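Local coordinates for single-strand DNA-binding protein (Agrobacterium tumefaciens, PDB 3BTP) that binds single-stranded DNA regardless of nucleotide sequence and mediates uptake of single-stranded T-DNA copies into the host nucleus during crown gall transformation, at residues A[195-199]-A[210-214]; A[346-350]-A[423-429]; A[229-235]-A[246-250]; A[129-135]-A[269-274]. Residue numbers count along the deposited sequence, not the author numbering.

Contact 1: residues A[195-199]-A[210-214]; sequences KLEVW and GTDIF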
loop_
_atom_site.group_PDB
_atom_site.type_symbol
_atom_site.label_atom_id
_atom_site.label_comp_id
_atom_site.label_asym_id
_atom_site.label_seq_id
_atom_site.Cartn_x
_atom_site.Cartn_y
_atom_site.Cartn_z
ATOM N N LYS A 195 11.308 -19.262 -1.571
ATOM C CA LYS A 195 11.024 -18.206 -2.593
ATOM C C LYS A 195 11.633 -18.537 -3.981
ATOM O O LYS A 195 11.031 -18.226 -5.010
ATOM C CB LYS A 195 11.464 -16.812 -2.083
ATOM C CG LYS A 195 10.772 -16.352 -0.777
ATOM C CD LYS A 195 11.136 -14.909 -0.430
ATOM C CE LYS A 195 10.710 -14.579 0.934
ATOM N NZ LYS A 195 10.577 -13.103 1.153
ATOM N N LEU A 196 12.837 -19.142 -3.992
ATOM C CA LEU A 196 13.516 -19.592 -5.246
ATOM C C LEU A 196 12.633 -20.524 -6.077
ATOM O O LEU A 196 12.545 -20.370 -7.307
ATOM C CB LEU A 196 14.899 -20.225 -4.963
ATOM C CG LEU A 196 15.795 -20.612 -6.148
ATOM C CD1 LEU A 196 16.240 -19.342 -6.951
ATOM C CD2 LEU A 196 17.036 -21.485 -5.748
ATOM N N GLU A 197 11.886 -21.423 -5.432
ATOM C CA GLU A 197 11.018 -22.310 -6.222
ATOM C C GLU A 197 9.776 -21.625 -6.765
ATOM O O GLU A 197 9.347 -21.900 -7.828
ATOM C CB GLU A 197 10.584 -23.521 -5.437
ATOM C CG GLU A 197 11.438 -23.884 -4.297
ATOM C CD GLU A 197 11.209 -25.336 -3.925
ATOM O OE1 GLU A 197 10.046 -25.658 -3.490
ATOM O OE2 GLU A 197 12.179 -26.139 -4.127
ATOM N N VAL A 198 9.174 -20.731 -5.998
ATOM C CA VAL A 198 8.077 -19.917 -6.499
ATOM C C VAL A 198 8.589 -19.081 -7.663
ATOM O O VAL A 198 7.973 -19.032 -8.716
ATOM C CB VAL A 198 7.511 -19.069 -5.361
ATOM C CG1 VAL A 198 6.357 -18.228 -5.839
ATOM C CG2 VAL A 198 7.069 -20.050 -4.252
ATOM N N TRP A 199 9.736 -18.447 -7.465
ATOM C CA TRP A 199 10.300 -17.526 -8.448
ATOM C C TRP A 199 10.583 -18.254 -9.767
ATOM O O TRP A 199 10.159 -17.810 -10.838
ATOM C CB TRP A 199 11.621 -17.019 -7.837
ATOM C CG TRP A 199 12.472 -16.207 -8.736
ATOM C CD1 TRP A 199 13.598 -16.617 -9.417
ATOM C CD2 TRP A 199 12.316 -14.806 -9.016
ATOM N NE1 TRP A 199 14.122 -15.576 -10.104
ATOM C CE2 TRP A 199 13.369 -14.444 -9.880
ATOM C CE3 TRP A 199 11.424 -13.814 -8.566
ATOM C CZ2 TRP A 199 13.562 -13.128 -10.308
ATOM C CZ3 TRP A 199 11.586 -12.501 -9.031
ATOM C CH2 TRP A 199 12.656 -12.172 -9.870
ATOM N N GLY A 210 15.993 -15.459 -18.506
ATOM C CA GLY A 210 16.947 -14.777 -17.655
ATOM C C GLY A 210 16.250 -14.394 -16.344
ATOM O O GLY A 210 15.395 -13.500 -16.310
ATOM N N THR A 211 16.618 -15.123 -15.296
ATOM C CA THR A 211 15.935 -15.186 -14.020
ATOM C C THR A 211 16.807 -14.702 -12.858
ATOM O O THR A 211 16.457 -14.985 -11.687
ATOM C CB THR A 211 15.475 -16.622 -13.627
ATOM O OG1 THR A 211 16.612 -17.439 -13.340
ATOM C CG2 THR A 211 14.530 -17.288 -14.626
ATOM N N ASP A 212 17.881 -13.928 -13.152
ATOM C CA ASP A 212 18.696 -13.295 -12.088
ATOM C C ASP A 212 17.840 -12.419 -11.181
ATOM O O ASP A 212 16.947 -11.782 -11.628
ATOM C CB ASP A 212 19.866 -12.484 -12.670
ATOM C CG ASP A 212 20.979 -13.388 -13.265
ATOM O OD1 ASP A 212 20.912 -14.647 -13.188
ATOM O OD2 ASP A 212 21.918 -12.819 -13.839
ATOM N N ILE A 213 18.186 -12.393 -9.903
ATOM C CA ILE A 213 17.448 -11.670 -8.864
ATOM C C ILE A 213 18.034 -10.276 -8.621
ATOM O O ILE A 213 17.265 -9.295 -8.434
ATOM C CB ILE A 213 17.390 -12.498 -7.559
ATOM C CG1 ILE A 213 16.651 -13.799 -7.786
ATOM C CG2 ILE A 213 16.597 -11.757 -6.561
ATOM C CD1 ILE A 213 17.087 -14.973 -6.929
ATOM N N PHE A 214 19.376 -10.177 -8.697
ATOM C CA PHE A 214 20.127 -8.898 -8.581
ATOM C C PHE A 214 20.049 -8.313 -7.198
ATOM O O PHE A 214 20.020 -7.072 -7.010
ATOM C CB PHE A 214 19.713 -7.840 -9.645
ATOM C CG PHE A 214 19.776 -8.343 -11.064
ATOM C CD1 PHE A 214 21.012 -8.569 -11.684
ATOM C CD2 PHE A 214 18.598 -8.576 -11.795
ATOM C CE1 PHE A 214 21.064 -9.033 -12.998
ATOM C CE2 PHE A 214 18.640 -9.039 -13.106
ATOM C CZ PHE A 214 19.870 -9.261 -13.714
#
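One hydrogen bond joins the helical residues 195-199 to the loop 210-214: the indole NE1 of Trp199 donates to the main-chain O of Thr211 at 2.9 Å, with an N-H...O angle of 158°. The carbonyl lies close to the indole plane, at the ring edge, so the polar corner of an otherwise buried aromatic is satisfied by the returning loop. Asp212 O also borders this edge, 3.9 Å from Trp199 CZ2. The remaining interactions are apolar. Ile213 CG1 sits 4.2 Å from the centroid of the five-membered ring of Trp199, an off-centre CH-pi contact, while Leu196, nearly one turn before Trp199, brings its CD1 to 4.5 Å from Ile213 CD1. Trp199 thus takes part in most of the 183 Å² buried here, and the chain leaving helix 186-206 folds back against that same helix. Phe166 of helix 162-167 meets the indole edge-to-face and also touches Ile213, and Arg150 of strand 149-153 hydrogen-bonds Asp212 O, so helix, loop and sheet converge on Trp199.

Contact 2: residues A[346-350]-A[423-429]; sequences FPAAT and LMDQVGL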
loop_
_atom_site.group_PDB
_atom_site.type_symbol
_atom_site.label_atom_id
_atom_site.label_comp_id
_atom_site.label_asym_id
_atom_site.label_seq_id
_atom_site.Cartn_x
_atom_site.Cartn_y
_atom_site.Cartn_z
ATOM N N PHE A 346 -10.616 10.335 7.941
ATOM C CA PHE A 346 -10.836 8.946 8.322
ATOM C C PHE A 346 -11.421 8.125 7.135
ATOM O O PHE A 346 -12.128 8.665 6.306
ATOM C CB PHE A 346 -11.703 8.809 9.558
ATOM C CG PHE A 346 -11.048 9.305 10.865
ATOM C CD1 PHE A 346 -11.719 10.213 11.690
ATOM C CD2 PHE A 346 -9.779 8.854 11.266
ATOM C CE1 PHE A 346 -11.150 10.632 12.882
ATOM C CE2 PHE A 346 -9.188 9.303 12.471
ATOM C CZ PHE A 346 -9.876 10.163 13.270
ATOM N N PRO A 347 -11.111 6.816 7.022
ATOM C CA PRO A 347 -11.930 6.049 6.006
ATOM C C PRO A 347 -13.479 6.134 6.240
ATOM O O PRO A 347 -13.916 6.164 7.400
ATOM C CB PRO A 347 -11.437 4.569 6.128
ATOM C CG PRO A 347 -10.191 4.630 6.942
ATOM C CD PRO A 347 -10.096 5.991 7.683
ATOM N N ALA A 348 -14.255 6.158 5.139
ATOM C CA ALA A 348 -15.703 6.265 5.148
ATOM C C ALA A 348 -16.438 5.110 5.849
ATOM O O ALA A 348 -17.467 5.311 6.528
ATOM C CB ALA A 348 -16.210 6.455 3.727
ATOM N N ALA A 349 -15.885 3.905 5.681
ATOM C CA ALA A 349 -16.400 2.717 6.283
ATOM C C ALA A 349 -15.191 1.806 6.528
ATOM O O ALA A 349 -14.256 1.843 5.743
ATOM C CB ALA A 349 -17.412 2.063 5.356
ATOM N N THR A 350 -15.274 0.946 7.541
ATOM C CA THR A 350 -14.205 0.100 7.974
ATOM C C THR A 350 -14.819 -1.309 8.291
ATOM O O THR A 350 -16.006 -1.397 8.663
ATOM C CB THR A 350 -13.582 0.878 9.212
ATOM O OG1 THR A 350 -12.296 1.523 8.873
ATOM C CG2 THR A 350 -13.570 0.160 10.442
ATOM N N LEU A 423 -23.039 7.660 1.767
ATOM C CA LEU A 423 -21.837 6.977 2.210
ATOM C C LEU A 423 -21.841 5.553 1.657
ATOM O O LEU A 423 -20.831 5.049 1.183
ATOM C CB LEU A 423 -21.801 6.898 3.720
ATOM C CG LEU A 423 -20.519 6.328 4.252
ATOM C CD1 LEU A 423 -20.108 7.182 5.484
ATOM C CD2 LEU A 423 -20.699 4.792 4.583
ATOM N N MET A 424 -22.988 4.904 1.750
ATOM C CA MET A 424 -23.052 3.487 1.392
ATOM C C MET A 424 -22.951 3.311 -0.121
ATOM O O MET A 424 -22.217 2.458 -0.547
ATOM C CB MET A 424 -24.280 2.791 2.043
ATOM C CG MET A 424 -24.287 2.905 3.598
ATOM S SD MET A 424 -23.136 1.797 4.457
ATOM C CE MET A 424 -24.036 0.284 4.312
ATOM N N ASP A 425 -23.576 4.172 -0.921
ATOM C CA ASP A 425 -23.375 4.194 -2.393
ATOM C C ASP A 425 -21.917 4.527 -2.768
ATOM O O ASP A 425 -21.331 3.851 -3.606
ATOM C CB ASP A 425 -24.454 5.100 -3.084
ATOM C CG ASP A 425 -24.041 5.664 -4.541
ATOM O OD1 ASP A 425 -23.001 5.268 -5.160
ATOM O OD2 ASP A 425 -24.803 6.556 -5.083
ATOM N N GLN A 426 -21.302 5.512 -2.112
ATOM C CA GLN A 426 -19.947 5.914 -2.448
ATOM C C GLN A 426 -18.996 4.799 -2.118
ATOM O O GLN A 426 -18.055 4.553 -2.835
ATOM C CB GLN A 426 -19.536 7.166 -1.653
ATOM C CG GLN A 426 -18.259 7.891 -2.143
ATOM C CD GLN A 426 -18.063 9.289 -1.461
ATOM O OE1 GLN A 426 -18.129 9.409 -0.204
ATOM N NE2 GLN A 426 -17.819 10.349 -2.297
ATOM N N VAL A 427 -19.220 4.122 -1.005
ATOM C CA VAL A 427 -18.270 3.102 -0.591
ATOM C C VAL A 427 -18.527 1.712 -1.222
ATOM O O VAL A 427 -17.652 0.856 -1.186
ATOM C CB VAL A 427 -18.133 3.062 0.962
ATOM C CG1 VAL A 427 -19.145 2.061 1.601
ATOM C CG2 VAL A 427 -16.695 2.764 1.324
ATOM N N GLY A 428 -19.712 1.497 -1.786
ATOM C CA GLY A 428 -20.052 0.211 -2.412
ATOM C C GLY A 428 -20.666 -0.854 -1.513
ATOM O O GLY A 428 -20.602 -2.037 -1.803
ATOM N N LEU A 429 -21.309 -0.429 -0.434
ATOM C CA LEU A 429 -22.000 -1.346 0.449
ATOM C C LEU A 429 -23.502 -1.268 0.202
ATOM O O LEU A 429 -24.024 -0.181 -0.196
ATOM C CB LEU A 429 -21.636 -1.087 1.929
ATOM C CG LEU A 429 -20.205 -1.489 2.362
ATOM C CD1 LEU A 429 -19.979 -1.048 3.741
ATOM C CD2 LEU A 429 -19.903 -2.994 2.278
#
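Two consecutive alanines, Ala348 and Ala349, both direct their CB atoms toward helix 417-427, as the chain turns from helical backbone angles at Ala348 into the extended strand at Ala349. Their methyl groups meet a small apolar surface on the end of the helix. Ala349 CB lies 4.3 Å from Leu423 CD2, 4.1 Å from Val427 CG1 and 4.3 Å from Leu429 CD1, while Ala348 CB is 4.3 Å from Leu423 CD1 and 4.4 Å from Val427 CG2. Leu423 and Val427 are one helical turn apart, linked by Val427 N to Leu423 O at 2.9 Å, and so share one face. A Schellman motif then ends the helix: Gly428 has positive phi, and Leu429 N bonds Met424 O at 3.0 Å, which brings Leu429 back onto Ala349. Val398 of strand 396-399 and Val371 of helix 371-377 complete the apolar cluster. The result is helix-on-strand packing against a closed antiparallel barrel, in which strand 349-352 lies between strands 367-370 and 396-399.

Contact 3: residues A[229-235]-A[246-250]; sequences LRPEDRY and IQKRY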
loop_
_atom_site.group_PDB
_atom_site.type_symbol
_atom_site.label_atom_id
_atom_site.label_comp_id
_atom_site.label_asym_id
_atom_site.label_seq_id
_atom_site.Cartn_x
_atom_site.Cartn_y
_atom_site.Cartn_z
ATOM N N LEU A 229 22.544 3.326 4.526
ATOM C CA LEU A 229 23.360 4.162 3.678
ATOM C C LEU A 229 23.731 5.499 4.342
ATOM O O LEU A 229 22.893 6.115 4.979
ATOM C CB LEU A 229 22.651 4.374 2.348
ATOM C CG LEU A 229 22.678 3.125 1.483
ATOM C CD1 LEU A 229 21.773 3.307 0.238
ATOM C CD2 LEU A 229 24.098 2.682 1.108
ATOM N N ARG A 230 24.996 5.912 4.249
ATOM C CA ARG A 230 25.380 7.317 4.534
ATOM C C ARG A 230 24.589 8.243 3.591
ATOM O O ARG A 230 24.250 7.850 2.494
ATOM C CB ARG A 230 26.872 7.563 4.295
ATOM C CG ARG A 230 27.799 6.662 5.083
ATOM C CD ARG A 230 29.292 6.972 4.710
ATOM N NE ARG A 230 29.522 6.996 3.251
ATOM C CZ ARG A 230 30.243 7.922 2.614
ATOM N NH1 ARG A 230 30.813 8.921 3.307
ATOM N NH2 ARG A 230 30.398 7.858 1.285
ATOM N N PRO A 231 24.302 9.484 4.032
ATOM C CA PRO A 231 23.613 10.414 3.149
ATOM C C PRO A 231 24.360 10.654 1.839
ATOM O O PRO A 231 23.724 10.810 0.813
ATOM C CB PRO A 231 23.521 11.689 3.961
ATOM C CG PRO A 231 24.029 11.364 5.296
ATOM C CD PRO A 231 24.595 10.054 5.360
ATOM N N GLU A 232 25.686 10.645 1.851
ATOM C CA GLU A 232 26.375 10.777 0.591
ATOM C C GLU A 232 26.259 9.593 -0.336
ATOM O O GLU A 232 26.719 9.715 -1.473
ATOM C CB GLU A 232 27.865 11.193 0.703
ATOM C CG GLU A 232 28.656 10.742 1.903
ATOM C CD GLU A 232 28.308 11.477 3.254
ATOM O OE1 GLU A 232 27.382 11.009 3.926
ATOM O OE2 GLU A 232 28.994 12.438 3.694
ATOM N N ASP A 233 25.723 8.451 0.114
ATOM C CA ASP A 233 25.659 7.272 -0.763
ATOM C C ASP A 233 24.252 6.952 -1.203
ATOM O O ASP A 233 24.032 5.952 -1.880
ATOM C CB ASP A 233 26.161 6.045 -0.045
ATOM C CG ASP A 233 27.662 6.076 0.252
ATOM O OD1 ASP A 233 28.488 6.459 -0.633
ATOM O OD2 ASP A 233 28.006 5.665 1.401
ATOM N N ARG A 234 23.292 7.761 -0.800
ATOM C CA ARG A 234 21.886 7.468 -1.059
ATOM C C ARG A 234 21.223 8.261 -2.140
ATOM O O ARG A 234 20.017 8.326 -2.132
ATOM C CB ARG A 234 21.016 7.497 0.236
ATOM C CG ARG A 234 21.143 8.727 1.008
ATOM C CD ARG A 234 20.145 8.815 2.107
ATOM N NE ARG A 234 20.432 7.871 3.183
ATOM C CZ ARG A 234 20.289 8.139 4.481
ATOM N NH1 ARG A 234 19.882 9.362 4.901
ATOM N NH2 ARG A 234 20.558 7.178 5.364
ATOM N N TYR A 235 21.988 8.826 -3.071
ATOM C CA TYR A 235 21.439 9.586 -4.230
ATOM C C TYR A 235 21.950 9.121 -5.560
ATOM O O TYR A 235 23.067 8.609 -5.672
ATOM C CB TYR A 235 21.645 11.092 -4.119
ATOM C CG TYR A 235 21.013 11.618 -2.859
ATOM C CD1 TYR A 235 19.677 12.034 -2.824
ATOM C CD2 TYR A 235 21.744 11.633 -1.677
ATOM C CE1 TYR A 235 19.109 12.427 -1.635
ATOM C CE2 TYR A 235 21.199 12.064 -0.515
ATOM C CZ TYR A 235 19.901 12.448 -0.492
ATOM O OH TYR A 235 19.434 12.856 0.718
ATOM N N ILE A 246 17.622 6.957 -3.097
ATOM C CA ILE A 246 17.322 5.509 -3.195
ATOM C C ILE A 246 17.498 4.885 -1.822
ATOM O O ILE A 246 18.098 5.500 -0.931
ATOM C CB ILE A 246 18.174 4.758 -4.297
ATOM C CG1 ILE A 246 19.645 4.827 -3.922
ATOM C CG2 ILE A 246 17.828 5.333 -5.730
ATOM C CD1 ILE A 246 20.614 4.209 -4.899
ATOM N N GLN A 247 17.002 3.654 -1.693
ATOM C CA GLN A 247 16.954 2.855 -0.493
ATOM C C GLN A 247 18.217 1.961 -0.271
ATOM O O GLN A 247 18.650 1.718 0.872
ATOM C CB GLN A 247 15.642 2.017 -0.630
ATOM C CG GLN A 247 15.068 1.515 0.630
ATOM C CD GLN A 247 14.932 2.607 1.688
ATOM O OE1 GLN A 247 14.752 3.810 1.392
ATOM N NE2 GLN A 247 15.002 2.204 2.887
ATOM N N LYS A 248 18.837 1.511 -1.359
ATOM C CA LYS A 248 19.822 0.461 -1.286
ATOM C C LYS A 248 20.699 0.546 -2.506
ATOM O O LYS A 248 20.177 0.855 -3.616
ATOM C CB LYS A 248 19.145 -0.900 -1.287
ATOM C CG LYS A 248 20.094 -2.072 -1.231
ATOM C CD LYS A 248 19.320 -3.308 -0.801
ATOM C CE LYS A 248 20.151 -4.571 -0.852
ATOM N NZ LYS A 248 19.356 -5.552 -0.022
ATOM N N ARG A 249 21.999 0.257 -2.294
ATOM C CA ARG A 249 23.042 0.190 -3.338
ATOM C C ARG A 249 23.305 -1.202 -3.821
ATOM O O ARG A 249 23.813 -2.032 -3.090
ATOM C CB ARG A 249 24.359 0.809 -2.855
ATOM C CG ARG A 249 24.075 2.231 -2.321
ATOM C CD ARG A 249 23.617 3.142 -3.431
ATOM N NE ARG A 249 24.681 3.251 -4.389
ATOM C CZ ARG A 249 25.212 4.383 -4.822
ATOM N NH1 ARG A 249 24.743 5.558 -4.400
ATOM N NH2 ARG A 249 26.218 4.317 -5.704
ATOM N N TYR A 250 22.953 -1.428 -5.072
ATOM C CA TYR A 250 23.012 -2.745 -5.667
ATOM C C TYR A 250 24.242 -2.786 -6.548
ATOM O O TYR A 250 24.566 -1.781 -7.168
ATOM C CB TYR A 250 21.748 -3.001 -6.529
ATOM C CG TYR A 250 20.453 -3.149 -5.766
ATOM C CD1 TYR A 250 20.144 -4.331 -5.145
ATOM C CD2 TYR A 250 19.525 -2.080 -5.660
ATOM C CE1 TYR A 250 18.939 -4.486 -4.443
ATOM C CE2 TYR A 250 18.299 -2.233 -4.943
ATOM C CZ TYR A 250 18.033 -3.446 -4.368
ATOM O OH TYR A 250 16.871 -3.649 -3.651
#
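Backbone pairing gives the best-formed polar link: Ile246 N donates to Arg234 O at 2.9 Å with an angle of 163°, where the two chain segments approach to 5.4 Å between the CA atoms of Arg234 and Ile246. Close by, Arg249 reaches back across the gap, and its NH1 donates a bent, weak hydrogen bond to Asp233 O at 2.6 Å. Arg249 therefore meets a main-chain carbonyl here, whereas the carboxylate of Asp233 is engaged by Arg230, with Arg230 NE to Asp233 OD2 at 2.7 Å and Arg230 NH2 to Asp233 OD1 at 3.0 Å. This salt bridge spans the 3-10 turn 231-233, which is closed by Asp233 N to Arg230 O at 2.9 Å. Outward from the polar centre, Leu229 supplies much of the apolar packing. Its CD2 packs on the aliphatic part of Arg249, 3.5 Å from CG, and its CD1 lies 3.6 Å from Gln247 O and 3.8 Å from Lys248 CA. The CB of Lys248 points away from this interface, and its NZ hydrogen-bonds a polar side chain of the VirE1 chain, on whose backbone Gln247, Lys248 and Tyr250 also pack. The contact is consistent with the base of a beta-hairpin formed by strands 235-237 and 243-245, and its 246-250 side forms part of the surface that receives the chaperone.

Contact 4: residues A[129-135]-A[269-274]; sequences AGTTKCN and QNDIHF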
loop_
_atom_site.group_PDB
_atom_site.type_symbol
_atom_site.label_atom_id
_atom_site.label_comp_id
_atom_site.label_asym_id
_atom_site.label_seq_id
_atom_site.Cartn_x
_atom_site.Cartn_y
_atom_site.Cartn_z
ATOM N N ALA A 129 13.691 3.095 -22.412
ATOM C CA ALA A 129 12.575 2.643 -23.210
ATOM C C ALA A 129 12.067 1.351 -22.587
ATOM O O ALA A 129 12.853 0.557 -22.058
ATOM C CB ALA A 129 12.973 2.421 -24.675
ATOM N N GLY A 130 10.753 1.147 -22.652
ATOM C CA GLY A 130 10.158 -0.084 -22.105
ATOM C C GLY A 130 9.354 -0.769 -23.175
ATOM O O GLY A 130 8.764 -0.127 -24.008
ATOM N N THR A 131 9.330 -2.090 -23.144
ATOM C CA THR A 131 8.313 -2.826 -23.896
ATOM C C THR A 131 7.556 -3.859 -23.079
ATOM O O THR A 131 8.115 -4.650 -22.348
ATOM C CB THR A 131 8.769 -3.287 -25.372
ATOM O OG1 THR A 131 8.345 -4.616 -25.670
ATOM C CG2 THR A 131 10.192 -3.138 -25.566
ATOM N N THR A 132 6.247 -3.748 -23.151
ATOM C CA THR A 132 5.396 -4.675 -22.435
ATOM C C THR A 132 5.501 -6.052 -23.051
ATOM O O THR A 132 5.631 -6.169 -24.285
ATOM C CB THR A 132 3.925 -4.166 -22.469
ATOM O OG1 THR A 132 3.931 -2.820 -21.974
ATOM C CG2 THR A 132 3.020 -5.025 -21.571
ATOM N N LYS A 133 5.398 -7.080 -22.235
ATOM C CA LYS A 133 5.482 -8.439 -22.729
ATOM C C LYS A 133 4.720 -8.672 -24.062
ATOM O O LYS A 133 5.312 -9.181 -25.029
ATOM C CB LYS A 133 4.990 -9.426 -21.645
ATOM C CG LYS A 133 4.417 -10.793 -22.217
ATOM C CD LYS A 133 3.823 -11.719 -21.125
ATOM C CE LYS A 133 4.060 -13.166 -21.524
ATOM N NZ LYS A 133 3.412 -14.225 -20.629
ATOM N N CYS A 134 3.443 -8.283 -24.131
ATOM C CA CYS A 134 2.614 -8.542 -25.348
ATOM C C CYS A 134 3.054 -7.785 -26.624
ATOM O O CYS A 134 2.548 -8.107 -27.704
ATOM C CB CYS A 134 1.131 -8.190 -25.096
ATOM S SG CYS A 134 0.899 -6.387 -24.695
ATOM N N ASN A 135 3.907 -6.752 -26.488
ATOM C CA ASN A 135 4.400 -5.938 -27.622
ATOM C C ASN A 135 5.780 -6.388 -28.119
ATOM O O ASN A 135 6.253 -5.883 -29.124
ATOM C CB ASN A 135 4.459 -4.446 -27.268
ATOM C CG ASN A 135 3.061 -3.807 -27.145
ATOM O OD1 ASN A 135 2.069 -4.360 -27.599
ATOM N ND2 ASN A 135 2.995 -2.616 -26.576
ATOM N N GLN A 269 -2.896 0.647 -25.345
ATOM C CA GLN A 269 -2.164 -0.293 -26.263
ATOM C C GLN A 269 -0.916 -0.971 -25.633
ATOM O O GLN A 269 -0.248 -1.778 -26.309
ATOM C CB GLN A 269 -1.749 0.414 -27.586
ATOM C CG GLN A 269 -2.921 1.026 -28.356
ATOM C CD GLN A 269 -3.580 2.287 -27.689
ATOM O OE1 GLN A 269 -2.894 3.172 -27.147
ATOM N NE2 GLN A 269 -4.904 2.375 -27.783
ATOM N N ASN A 270 -0.582 -0.613 -24.374
ATOM C CA ASN A 270 0.467 -1.263 -23.580
ATOM C C ASN A 270 1.835 -0.736 -23.962
ATOM O O ASN A 270 2.861 -1.371 -23.740
ATOM C CB ASN A 270 0.374 -2.824 -23.643
ATOM C CG ASN A 270 -0.559 -3.448 -22.556
ATOM O OD1 ASN A 270 -1.278 -4.398 -22.834
ATOM N ND2 ASN A 270 -0.521 -2.933 -21.323
ATOM N N ASP A 271 1.822 0.435 -24.573
ATOM C CA ASP A 271 2.989 1.211 -24.898
ATOM C C ASP A 271 3.404 1.973 -23.619
ATOM O O ASP A 271 2.555 2.517 -22.912
ATOM C CB ASP A 271 2.611 2.265 -25.989
ATOM C CG ASP A 271 2.296 1.620 -27.416
ATOM O OD1 ASP A 271 3.064 0.715 -27.896
ATOM O OD2 ASP A 271 1.291 2.072 -28.063
ATOM N N ILE A 272 4.701 2.086 -23.407
ATOM C CA ILE A 272 5.290 2.640 -22.223
ATOM C C ILE A 272 5.887 3.992 -22.558
ATOM O O ILE A 272 6.655 4.118 -23.542
ATOM C CB ILE A 272 6.441 1.708 -21.736
ATOM C CG1 ILE A 272 5.947 0.247 -21.537
ATOM C CG2 ILE A 272 7.134 2.293 -20.541
ATOM C CD1 ILE A 272 4.748 0.164 -20.616
ATOM N N HIS A 273 5.537 5.025 -21.767
ATOM C CA HIS A 273 6.262 6.294 -21.839
ATOM C C HIS A 273 6.814 6.610 -20.468
ATOM O O HIS A 273 6.185 6.342 -19.452
ATOM C CB HIS A 273 5.386 7.421 -22.394
ATOM C CG HIS A 273 4.866 7.137 -23.778
ATOM N ND1 HIS A 273 3.697 6.444 -24.008
ATOM C CD2 HIS A 273 5.412 7.367 -25.004
ATOM C CE1 HIS A 273 3.539 6.277 -25.315
ATOM N NE2 HIS A 273 4.559 6.839 -25.938
ATOM N N PHE A 274 8.007 7.157 -20.436
ATOM C CA PHE A 274 8.699 7.431 -19.201
ATOM C C PHE A 274 8.928 8.878 -19.089
ATOM O O PHE A 274 9.160 9.524 -20.060
ATOM C CB PHE A 274 10.046 6.793 -19.198
ATOM C CG PHE A 274 10.028 5.350 -18.850
ATOM C CD1 PHE A 274 9.614 4.931 -17.597
ATOM C CD2 PHE A 274 10.507 4.407 -19.754
ATOM C CE1 PHE A 274 9.658 3.599 -17.263
ATOM C CE2 PHE A 274 10.553 3.093 -19.419
ATOM C CZ PHE A 274 10.120 2.670 -18.190
HETATM O O HOH W 1 6.413 0.550 -25.304
HETATM O O HOH W 2 9.461 3.370 -24.097
HETATM O O HOH W 3 5.265 -2.098 -24.978
#
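Two antiparallel-running edge strands, 127-132 and 272-275, from separate four-stranded sheets face each other across a water-filled seam; the axes of their segments 129-132 and 272-274 lie 156° apart in direction and approach to 6.4 Å. Gln269 opens the second segment by offering its O to Asn135 ND2 at 3.4 Å, a weak hydrogen bond. Asn270, with positive phi, then turns its carbonyl toward the first strand: Thr132 OG1 donates to Asn270 O at 2.5 Å, and water 3 links that same oxygen to Thr132 N and Asn135 ND2. Asp271 points its CB away, although its OD1 comes within 3.6 Å of Asn135 ND2. Ile272 enters the seam, its CD1 lying 3.4 Å from Thr132 OG1 and its CB 3.7 Å from Gly130 O. Gly130 leaves room for this side chain, since a CB there would fall tightly against Ile272 CG2. His273 turns outward and its ring meets that of Tyr299, while its backbone pairs with Ile265 of strand 263-266. Phe274 comes back inward, placing its ring edge against Gly130. Waters fill the gap between the backbones: water 1 accepts from Ile272 N at 3.0 Å and donates to Gly130 O at 2.8 Å, while water 2 accepts from Gly130 N at 2.9 Å and donates to Ile272 O at 3.0 Å.

In the fold
Contacts 1 and 3 both lie within the chain loop closed by contact 4, so three of the four belong to the N-terminal half of the modelled chain. Contact 4 joins the edges of two four-stranded sheets there; its centre is about 23 Å from that of contact 1 and about 29 Å from that of contact 3. Contacts 1 and 3 touch directly, Phe214 O lying 3.3 Å from Tyr250 CD1, although their centres are about 24 Å apart. Contact 2 belongs to the closed barrel later in the chain, about 40 Å centre to centre from contact 1 and on the opposite side of the chain's centre. The VirE1 chain lies against the 246-250 side of contact 3.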